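Local coordinates for shikimate 5-dehydrogenase (Mycobacterium fortuitum subsp. fortuitum DSM 46621, PDB 4XIJ), which probably catalyses the NADP-dependent interconversion of 3-dehydroshikimate and shikimate, the fourth of seven steps leading to chorismate, at residues A[210-219]-A[230-238]; A[25-33]-A[43-51]. One frame throughout, in Å; residues are numbered along the deposited sequence.

Contact 1: residues A[210-219]-A[230-238]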
loop_
_atom_site.group_PDB
_atom_site.type_symbol
_atom_site.label_atom_id
_atom_site.label_comp_id
_atom_site.label_asym_id
_atom_site.label_seq_id
_atom_site.Cartn_x
_atom_site.Cartn_y
_atom_site.Cartn_z
ATOM N N ALA A 210 -10.662 -19.934 -2.548
ATOM C CA ALA A 210 -10.973 -19.583 -1.155
ATOM C C ALA A 210 -10.918 -20.786 -0.206
ATOM O O ALA A 210 -10.354 -20.691 0.885
ATOM C CB ALA A 210 -12.342 -18.924 -1.051
ATOM N N ASP A 211 -11.485 -21.916 -0.605
ATOM C CA ASP A 211 -11.446 -23.087 0.248
ATOM C C ASP A 211 -10.020 -23.586 0.453
ATOM O O ASP A 211 -9.656 -23.990 1.542
ATOM C CB ASP A 211 -12.286 -24.205 -0.341
ATOM C CG ASP A 211 -13.778 -23.968 -0.165
ATOM O OD1 ASP A 211 -14.180 -23.002 0.541
ATOM O OD2 ASP A 211 -14.543 -24.755 -0.751
ATOM N N ALA A 212 -9.212 -23.537 -0.596
ATOM C CA ALA A 212 -7.813 -23.959 -0.484
ATOM C C ALA A 212 -6.987 -23.004 0.391
ATOM O O ALA A 212 -6.054 -23.438 1.031
ATOM C CB ALA A 212 -7.193 -24.078 -1.884
ATOM N N LEU A 213 -7.347 -21.716 0.434
ATOM C CA LEU A 213 -6.625 -20.725 1.237
ATOM C C LEU A 213 -7.213 -20.562 2.631
ATOM O O LEU A 213 -6.656 -19.843 3.461
ATOM C CB LEU A 213 -6.627 -19.363 0.533
ATOM C CG LEU A 213 -5.872 -19.338 -0.782
ATOM C CD1 LEU A 213 -6.222 -18.043 -1.523
ATOM C CD2 LEU A 213 -4.334 -19.448 -0.460
ATOM N N ALA A 214 -8.326 -21.224 2.898
ATOM C CA ALA A 214 -9.076 -21.027 4.152
ATOM C C ALA A 214 -8.288 -21.268 5.398
ATOM O O ALA A 214 -8.570 -20.618 6.418
ATOM C CB ALA A 214 -10.319 -21.915 4.173
ATOM N N ARG A 215 -7.343 -22.209 5.350
ATOM C CA ARG A 215 -6.593 -22.530 6.539
ATOM C C ARG A 215 -5.423 -21.603 6.848
ATOM O O ARG A 215 -4.763 -21.796 7.874
ATOM C CB ARG A 215 -6.068 -23.964 6.489
ATOM C CG ARG A 215 -7.198 -24.951 6.808
ATOM C CD ARG A 215 -6.742 -26.413 6.684
ATOM N NE ARG A 215 -5.666 -26.727 7.612
ATOM C CZ ARG A 215 -4.898 -27.805 7.526
ATOM N NH1 ARG A 215 -5.114 -28.711 6.573
ATOM N NH2 ARG A 215 -3.912 -27.991 8.409
ATOM N N VAL A 216 -5.167 -20.585 6.033
ATOM C CA VAL A 216 -4.148 -19.606 6.444
ATOM C C VAL A 216 -4.694 -18.824 7.646
ATOM O O VAL A 216 -5.796 -18.332 7.565
ATOM C CB VAL A 216 -3.829 -18.645 5.299
ATOM C CG1 VAL A 216 -2.792 -17.614 5.757
ATOM C CG2 VAL A 216 -3.297 -19.404 4.007
ATOM N N PRO A 217 -3.951 -18.785 8.773
ATOM C CA PRO A 217 -4.581 -18.277 9.998
ATOM C C PRO A 217 -5.009 -16.809 9.948
ATOM O O PRO A 217 -5.991 -16.469 10.582
ATOM C CB PRO A 217 -3.490 -18.509 11.058
ATOM C CG PRO A 217 -2.725 -19.681 10.533
ATOM C CD PRO A 217 -2.664 -19.454 9.036
ATOM N N ARG A 218 -4.245 -15.958 9.274
ATOM C CA ARG A 218 -4.525 -14.529 9.196
ATOM C C ARG A 218 -4.333 -14.103 7.762
ATOM O O ARG A 218 -3.288 -14.327 7.162
ATOM C CB ARG A 218 -3.615 -13.764 10.140
ATOM C CG ARG A 218 -3.793 -14.273 11.549
ATOM C CD ARG A 218 -3.026 -13.420 12.536
ATOM N NE ARG A 218 -3.535 -12.049 12.642
ATOM C CZ ARG A 218 -2.867 -10.967 12.256
ATOM N NH1 ARG A 218 -1.663 -11.106 11.734
ATOM N NH2 ARG A 218 -3.414 -9.756 12.403
ATOM N N VAL A 219 -5.355 -13.503 7.181
ATOM C CA VAL A 219 -5.329 -13.111 5.780
ATOM C C VAL A 219 -5.713 -11.643 5.636
ATOM O O VAL A 219 -6.794 -11.241 6.094
ATOM C CB VAL A 219 -6.286 -13.995 4.935
ATOM C CG1 VAL A 219 -6.301 -13.486 3.486
ATOM C CG2 VAL A 219 -5.813 -15.466 5.026
ATOM N N PRO A 230 -15.581 -13.743 -0.709
ATOM C CA PRO A 230 -15.556 -15.211 -0.565
ATOM C C PRO A 230 -14.320 -15.731 0.167
ATOM O O PRO A 230 -14.428 -16.643 1.033
ATOM C CB PRO A 230 -15.581 -15.703 -2.025
ATOM C CG PRO A 230 -16.442 -14.677 -2.686
ATOM C CD PRO A 230 -16.026 -13.334 -2.051
ATOM N N LEU A 231 -13.161 -15.160 -0.154
ATOM C CA LEU A 231 -11.932 -15.519 0.552
ATOM C C LEU A 231 -12.071 -15.274 2.068
ATOM O O LEU A 231 -11.801 -16.172 2.888
ATOM C CB LEU A 231 -10.766 -14.698 -0.014
ATOM C CG LEU A 231 -9.420 -14.846 0.712
ATOM C CD1 LEU A 231 -8.955 -16.326 0.769
ATOM C CD2 LEU A 231 -8.372 -13.970 -0.010
ATOM N N ALA A 232 -12.532 -14.078 2.443
ATOM C CA ALA A 232 -12.677 -13.760 3.866
ATOM C C ALA A 232 -13.647 -14.696 4.536
ATOM O O ALA A 232 -13.438 -15.078 5.688
ATOM C CB ALA A 232 -13.138 -12.334 4.031
ATOM N N GLN A 233 -14.738 -15.020 3.838
ATOM C CA GLN A 233 -15.743 -15.883 4.434
ATOM C C GLN A 233 -15.173 -17.266 4.735
ATOM O O GLN A 233 -15.437 -17.865 5.776
ATOM C CB GLN A 233 -16.952 -16.015 3.520
ATOM C CG GLN A 233 -17.770 -14.748 3.435
ATOM C CD GLN A 233 -18.897 -14.915 2.416
ATOM O OE1 GLN A 233 -19.746 -15.822 2.546
ATOM N NE2 GLN A 233 -18.888 -14.093 1.385
ATOM N N ALA A 234 -14.396 -17.778 3.805
ATOM C CA ALA A 234 -13.795 -19.087 4.015
ATOM C C ALA A 234 -12.802 -19.072 5.167
ATOM O O ALA A 234 -12.790 -19.984 5.996
ATOM C CB ALA A 234 -13.116 -19.560 2.755
ATOM N N VAL A 235 -11.954 -18.040 5.201
ATOM C CA VAL A 235 -10.993 -17.923 6.282
ATOM C C VAL A 235 -11.726 -17.854 7.627
ATOM O O VAL A 235 -11.364 -18.536 8.601
ATOM C CB VAL A 235 -10.099 -16.676 6.086
ATOM C CG1 VAL A 235 -9.240 -16.392 7.342
ATOM C CG2 VAL A 235 -9.155 -16.900 4.892
ATOM N N GLU A 236 -12.773 -17.049 7.690
ATOM C CA GLU A 236 -13.495 -16.906 8.954
ATOM C C GLU A 236 -14.211 -18.200 9.353
ATOM O O GLU A 236 -14.218 -18.567 10.535
ATOM C CB GLU A 236 -14.499 -15.739 8.875
ATOM C CG GLU A 236 -13.767 -14.401 8.881
ATOM C CD GLU A 236 -14.687 -13.203 8.879
ATOM O OE1 GLU A 236 -15.894 -13.379 8.580
ATOM O OE2 GLU A 236 -14.219 -12.078 9.212
ATOM N N ALA A 237 -14.786 -18.885 8.371
ATOM C CA ALA A 237 -15.429 -20.179 8.632
ATOM C C ALA A 237 -14.442 -21.214 9.151
ATOM O O ALA A 237 -14.848 -22.139 9.865
ATOM C CB ALA A 237 -16.155 -20.716 7.365
ATOM N N ALA A 238 -13.163 -21.070 8.791
ATOM C CA ALA A 238 -12.090 -21.969 9.235
ATOM C C ALA A 238 -11.481 -21.526 10.563
ATOM O O ALA A 238 -10.480 -22.097 11.013
ATOM C CB ALA A 238 -10.960 -22.047 8.144
#

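Contact 2: residues A[25-33]-A[43-51]. With SO4 (sulfate ion), chain F.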
loop_
_atom_site.group_PDB
_atom_site.type_symbol
_atom_site.label_atom_id
_atom_site.label_comp_id
_atom_site.label_asym_id
_atom_site.label_seq_id
_atom_site.Cartn_x
_atom_site.Cartn_y
_atom_site.Cartn_z
ATOM N N HIS A 25 -11.193 7.261 -7.847
ATOM C CA HIS A 25 -11.339 6.238 -6.805
ATOM C C HIS A 25 -10.538 6.564 -5.548
ATOM O O HIS A 25 -10.900 6.137 -4.466
ATOM C CB HIS A 25 -10.905 4.868 -7.343
ATOM C CG HIS A 25 -11.139 3.738 -6.388
ATOM N ND1 HIS A 25 -10.182 3.310 -5.488
ATOM C CD2 HIS A 25 -12.231 2.962 -6.174
ATOM C CE1 HIS A 25 -10.670 2.306 -4.773
ATOM N NE2 HIS A 25 -11.906 2.064 -5.185
ATOM N N SER A 26 -9.468 7.338 -5.675
ATOM C CA SER A 26 -8.581 7.532 -4.548
ATOM C C SER A 26 -9.320 8.092 -3.350
ATOM O O SER A 26 -10.123 9.029 -3.481
ATOM C CB SER A 26 -7.430 8.470 -4.925
ATOM O OG SER A 26 -6.600 8.710 -3.797
ATOM N N ARG A 27 -9.028 7.538 -2.184
ATOM C CA ARG A 27 -9.571 8.065 -0.933
ATOM C C ARG A 27 -8.617 9.040 -0.284
ATOM O O ARG A 27 -8.892 9.527 0.822
ATOM C CB ARG A 27 -9.858 6.929 0.057
ATOM C CG ARG A 27 -10.768 5.805 -0.445
ATOM C CD ARG A 27 -11.950 6.237 -1.157
ATOM N NE ARG A 27 -13.036 5.266 -1.057
ATOM C CZ ARG A 27 -13.538 4.544 -2.049
ATOM N NH1 ARG A 27 -13.047 4.618 -3.290
ATOM N NH2 ARG A 27 -14.578 3.766 -1.791
ATOM N N SER A 28 -7.513 9.353 -0.939
ATOM C CA SER A 28 -6.522 10.210 -0.282
ATOM C C SER A 28 -7.068 11.593 0.093
ATOM O O SER A 28 -6.783 12.054 1.190
ATOM C CB SER A 28 -5.276 10.355 -1.153
ATOM O OG SER A 28 -4.645 9.107 -1.180
ATOM N N PRO A 29 -7.854 12.249 -0.785
ATOM C CA PRO A 29 -8.348 13.579 -0.378
ATOM C C PRO A 29 -9.210 13.524 0.881
ATOM O O PRO A 29 -9.042 14.345 1.797
ATOM C CB PRO A 29 -9.170 14.043 -1.591
ATOM C CG PRO A 29 -8.498 13.340 -2.743
ATOM C CD PRO A 29 -8.205 11.954 -2.192
ATOM N N GLN A 30 -10.081 12.525 0.952
ATOM C CA GLN A 30 -10.954 12.350 2.100
ATOM C C GLN A 30 -10.192 12.113 3.373
ATOM O O GLN A 30 -10.512 12.711 4.416
ATOM C CB GLN A 30 -11.921 11.156 1.872
ATOM C CG GLN A 30 -12.958 11.354 0.804
ATOM C CD GLN A 30 -12.520 10.667 -0.487
ATOM O OE1 GLN A 30 -11.453 10.988 -1.047
ATOM N NE2 GLN A 30 -13.341 9.712 -0.977
ATOM N N LEU A 31 -9.258 11.170 3.341
ATOM C CA LEU A 31 -8.536 10.831 4.562
ATOM C C LEU A 31 -7.633 11.974 5.017
ATOM O O LEU A 31 -7.542 12.254 6.220
ATOM C CB LEU A 31 -7.712 9.559 4.354
ATOM C CG LEU A 31 -8.563 8.282 4.185
ATOM C CD1 LEU A 31 -7.702 7.154 3.612
ATOM C CD2 LEU A 31 -9.174 7.843 5.474
ATOM N N HIS A 32 -7.020 12.673 4.064
ATOM C CA HIS A 32 -6.190 13.818 4.428
ATOM C C HIS A 32 -7.013 14.987 4.932
ATOM O O HIS A 32 -6.653 15.586 5.951
ATOM C CB HIS A 32 -5.294 14.267 3.262
ATOM C CG HIS A 32 -4.046 13.431 3.088
ATOM N ND1 HIS A 32 -2.800 13.863 3.491
ATOM C CD2 HIS A 32 -3.870 12.173 2.605
ATOM C CE1 HIS A 32 -1.906 12.913 3.260
ATOM N NE2 HIS A 32 -2.530 11.879 2.702
ATOM N N LEU A 33 -8.107 15.344 4.264
ATOM C CA LEU A 33 -8.887 16.487 4.810
ATOM C C LEU A 33 -9.481 16.141 6.176
ATOM O O LEU A 33 -9.515 17.018 7.059
ATOM C CB LEU A 33 -10.000 16.939 3.850
ATOM C CG LEU A 33 -9.451 17.626 2.585
ATOM C CD1 LEU A 33 -10.642 17.865 1.615
ATOM C CD2 LEU A 33 -8.720 18.934 2.869
ATOM N N SER A 43 -7.642 25.118 6.859
ATOM C CA SER A 43 -7.511 25.812 5.582
ATOM C C SER A 43 -6.479 25.184 4.662
ATOM O O SER A 43 -6.275 25.687 3.553
ATOM C CB SER A 43 -7.223 27.300 5.788
ATOM O OG SER A 43 -5.997 27.477 6.443
ATOM N N TRP A 44 -5.835 24.085 5.079
ATOM C CA TRP A 44 -5.025 23.336 4.107
ATOM C C TRP A 44 -5.931 22.759 3.034
ATOM O O TRP A 44 -7.094 22.364 3.308
ATOM C CB TRP A 44 -4.277 22.205 4.800
ATOM C CG TRP A 44 -3.054 22.655 5.600
ATOM C CD1 TRP A 44 -2.869 23.844 6.270
ATOM C CD2 TRP A 44 -1.897 21.882 5.808
ATOM N NE1 TRP A 44 -1.621 23.859 6.860
ATOM C CE2 TRP A 44 -1.013 22.654 6.609
ATOM C CE3 TRP A 44 -1.501 20.601 5.392
ATOM C CZ2 TRP A 44 0.241 22.184 7.003
ATOM C CZ3 TRP A 44 -0.231 20.127 5.810
ATOM C CH2 TRP A 44 0.625 20.935 6.577
ATOM N N THR A 45 -5.418 22.684 1.811
ATOM C CA THR A 45 -6.231 22.127 0.735
ATOM C C THR A 45 -5.644 20.800 0.234
ATOM O O THR A 45 -4.437 20.553 0.349
ATOM C CB THR A 45 -6.363 23.105 -0.434
ATOM O OG1 THR A 45 -5.057 23.460 -0.921
ATOM C CG2 THR A 45 -7.119 24.358 0.016
ATOM N N TYR A 46 -6.505 19.962 -0.328
ATOM C CA TYR A 46 -6.084 18.681 -0.876
ATOM C C TYR A 46 -6.905 18.404 -2.108
ATOM O O TYR A 46 -8.102 18.126 -1.986
ATOM C CB TYR A 46 -6.246 17.552 0.157
ATOM C CG TYR A 46 -5.430 16.350 -0.201
ATOM C CD1 TYR A 46 -5.778 15.591 -1.299
ATOM C CD2 TYR A 46 -4.307 15.978 0.546
ATOM C CE1 TYR A 46 -5.055 14.518 -1.672
ATOM C CE2 TYR A 46 -3.521 14.838 0.170
ATOM C CZ TYR A 46 -3.939 14.128 -0.968
ATOM O OH TYR A 46 -3.327 13.019 -1.408
ATOM N N GLU A 47 -6.298 18.493 -3.281
ATOM C CA GLU A 47 -7.066 18.306 -4.494
ATOM C C GLU A 47 -6.708 17.040 -5.261
ATOM O O GLU A 47 -5.781 16.346 -4.886
ATOM C CB GLU A 47 -6.929 19.515 -5.392
ATOM C CG GLU A 47 -5.568 19.833 -5.846
ATOM C CD GLU A 47 -5.510 21.294 -6.336
ATOM O OE1 GLU A 47 -5.157 22.191 -5.538
ATOM O OE2 GLU A 47 -5.870 21.547 -7.500
ATOM N N ARG A 48 -7.518 16.743 -6.280
ATOM C CA ARG A 48 -7.267 15.657 -7.235
ATOM C C ARG A 48 -6.746 16.224 -8.516
ATOM O O ARG A 48 -7.432 17.082 -9.111
ATOM C CB ARG A 48 -8.539 14.910 -7.591
ATOM C CG ARG A 48 -9.098 14.070 -6.534
ATOM C CD ARG A 48 -10.455 13.370 -7.008
ATOM N NE ARG A 48 -11.123 13.093 -5.746
ATOM C CZ ARG A 48 -10.968 11.976 -5.048
ATOM N NH1 ARG A 48 -10.222 10.982 -5.524
ATOM N NH2 ARG A 48 -11.532 11.872 -3.855
ATOM N N ILE A 49 -5.609 15.735 -8.980
ATOM C CA ILE A 49 -5.066 16.166 -10.261
ATOM C C ILE A 49 -4.855 14.975 -11.174
ATOM O O ILE A 49 -4.053 14.100 -10.887
ATOM C CB ILE A 49 -3.747 16.951 -10.067
ATOM C CG1 ILE A 49 -3.964 18.139 -9.121
ATOM C CG2 ILE A 49 -3.271 17.463 -11.393
ATOM C CD1 ILE A 49 -2.674 18.866 -8.660
ATOM N N GLU A 50 -5.592 14.938 -12.275
ATOM C CA GLU A 50 -5.380 13.887 -13.256
ATOM C C GLU A 50 -3.998 14.101 -13.869
ATOM O O GLU A 50 -3.633 15.225 -14.261
ATOM C CB GLU A 50 -6.482 13.899 -14.332
ATOM C CG GLU A 50 -6.452 12.648 -15.208
ATOM C CD GLU A 50 -7.560 12.585 -16.247
ATOM O OE1 GLU A 50 -8.375 13.539 -16.329
ATOM O OE2 GLU A 50 -7.571 11.579 -17.004
ATOM N N CYS A 51 -3.205 13.034 -13.917
ATOM C CA CYS A 51 -1.775 13.144 -14.238
ATOM C C CYS A 51 -1.260 11.808 -14.743
ATOM O O CYS A 51 -1.413 10.802 -14.045
ATOM C CB CYS A 51 -0.963 13.547 -12.998
ATOM S SG CYS A 51 0.710 14.018 -13.350
HETATM S S SO4 F . -6.649 4.192 -5.984
HETATM O O1 SO4 F . -7.744 4.464 -5.045
HETATM O O2 SO4 F . -7.115 3.317 -7.051
HETATM O O3 SO4 F . -6.032 5.423 -6.465
HETATM O O4 SO4 F . -5.639 3.439 -5.230
#

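Contact 1: residues A[210-219]-A[230-238]
Ala210 and Ala234 face each other with CB atoms 3.9 Å apart, and small side chains let the short helical turn 210-213 lie close against helix 230-237. The Ala210 methyl also reaches the CA of Leu231 at 3.8 Å, while Ala234 CB sits 3.5 Å from Ala210 O. One turn further on, the Ala214 methyl lies 3.6 Å from Ala234 O, and its own carbonyl oxygen meets Ala238 CB at 3.3 Å, just past the helix end. Helix 230-237 is the crossover of the beta-alpha-beta unit between parallel strands 218-221 and 241-243 in the six-stranded, Rossmann-like sheet, and Leu231 and Val235 bring its inner face onto Val219 of strand 218-221. Leu231 holds CG anti to its backbone N (chi1 174°), and its two methyls then divide the work: CD1 lies 3.8 Å from Leu213 CB, CD2 against Val219 CG1. Val235 has CG1 in the anti position (chi1 170°), near Val216 O, whereas CG2, beside its backbone N, touches Val219 CG2 at 3.6 Å. Beyond this apolar layer, Leu213 and Val216 press on Val191 of helix 187-193.

Contact 2: residues A[25-33]-A[43-51]
Tyr46 packs against Pro29 and His32 in the first turns of helix 28-38, whose segment 28-33 runs antiparallel to strand 45-50 (176°), the axes coming within 8.0 Å. Tyr46 carries CG anti to its backbone N (chi1 -161°), which lays the ring against the first helical turn. Its CD1 lies 3.4 Å from Pro29 CA, and its CE2 comes 3.3 Å from His32 CG, over one face of the imidazole near the rim; the ring planes are inclined at 33°, an oblique pairing. His32 ND1 bonds to Tyr36 OH and NE2 to Gln256 OE1, fixing the imidazole's rotation. Leu33 CD2 covers Tyr46 CB, and the phenol OH, next to Ser28 CB, hydrogen-bonds with Ser71 OG.

Arg48, extended from CG to NE, turns one guanidinium face to Pro29, whose CG lies over its centre. Its terminal nitrogens grip Ser26 O end-on: NH1 at 2.8 Å and fairly straight, NH2 at 3.2 Å and more bent. NH2 also bonds weakly to Gln30 OE1, brought near by a bend in the glutamine chain, and NH1 to Ile23 O. Ser26 OG accepts from Ser28 N at 3.1 Å, capping the helix, while His25 ND1 donates almost straight to O1 of a sulfate, probably from the crystallisation liquor, at 2.7 Å; Thr73 holds the same ion. Ser26 and Ser28 belong to the Ser-Arg-Ser-Pro sequence that in relatives provides serines for the shikimate carboxylate. By fixing the Ser26 carbonyl and packing a guanidinium face on Pro29, Arg48 would thus act as a second-shell residue, and its positive charge, with the helix N-terminus, may favour anions nearby.

In the fold
Contact 1 and contact 2 both join parts of beta-alpha-beta units, but in different domains: 25-33/43-51 in the substrate-binding domain, 210-219/230-238 in the nucleotide-binding domain. Their centres are 34 Å apart, on opposite sides of the chain's centre, and their nearest atoms stay about 16 Å from each other. Intervening elements connect them. Tyr224, in the loop between the two segments of contact 1, touches His25 and Arg27 of contact 2, and helix 246-261, which follows strand 241-243, packs on Leu31 and His32. In this family substrate and NADP meet in the interdomain cleft; the sulfate at His25 and another about 5 Å from the Ser28 side chain, both probably from the crystallisation liquor, are consistent with contact 2 bordering it.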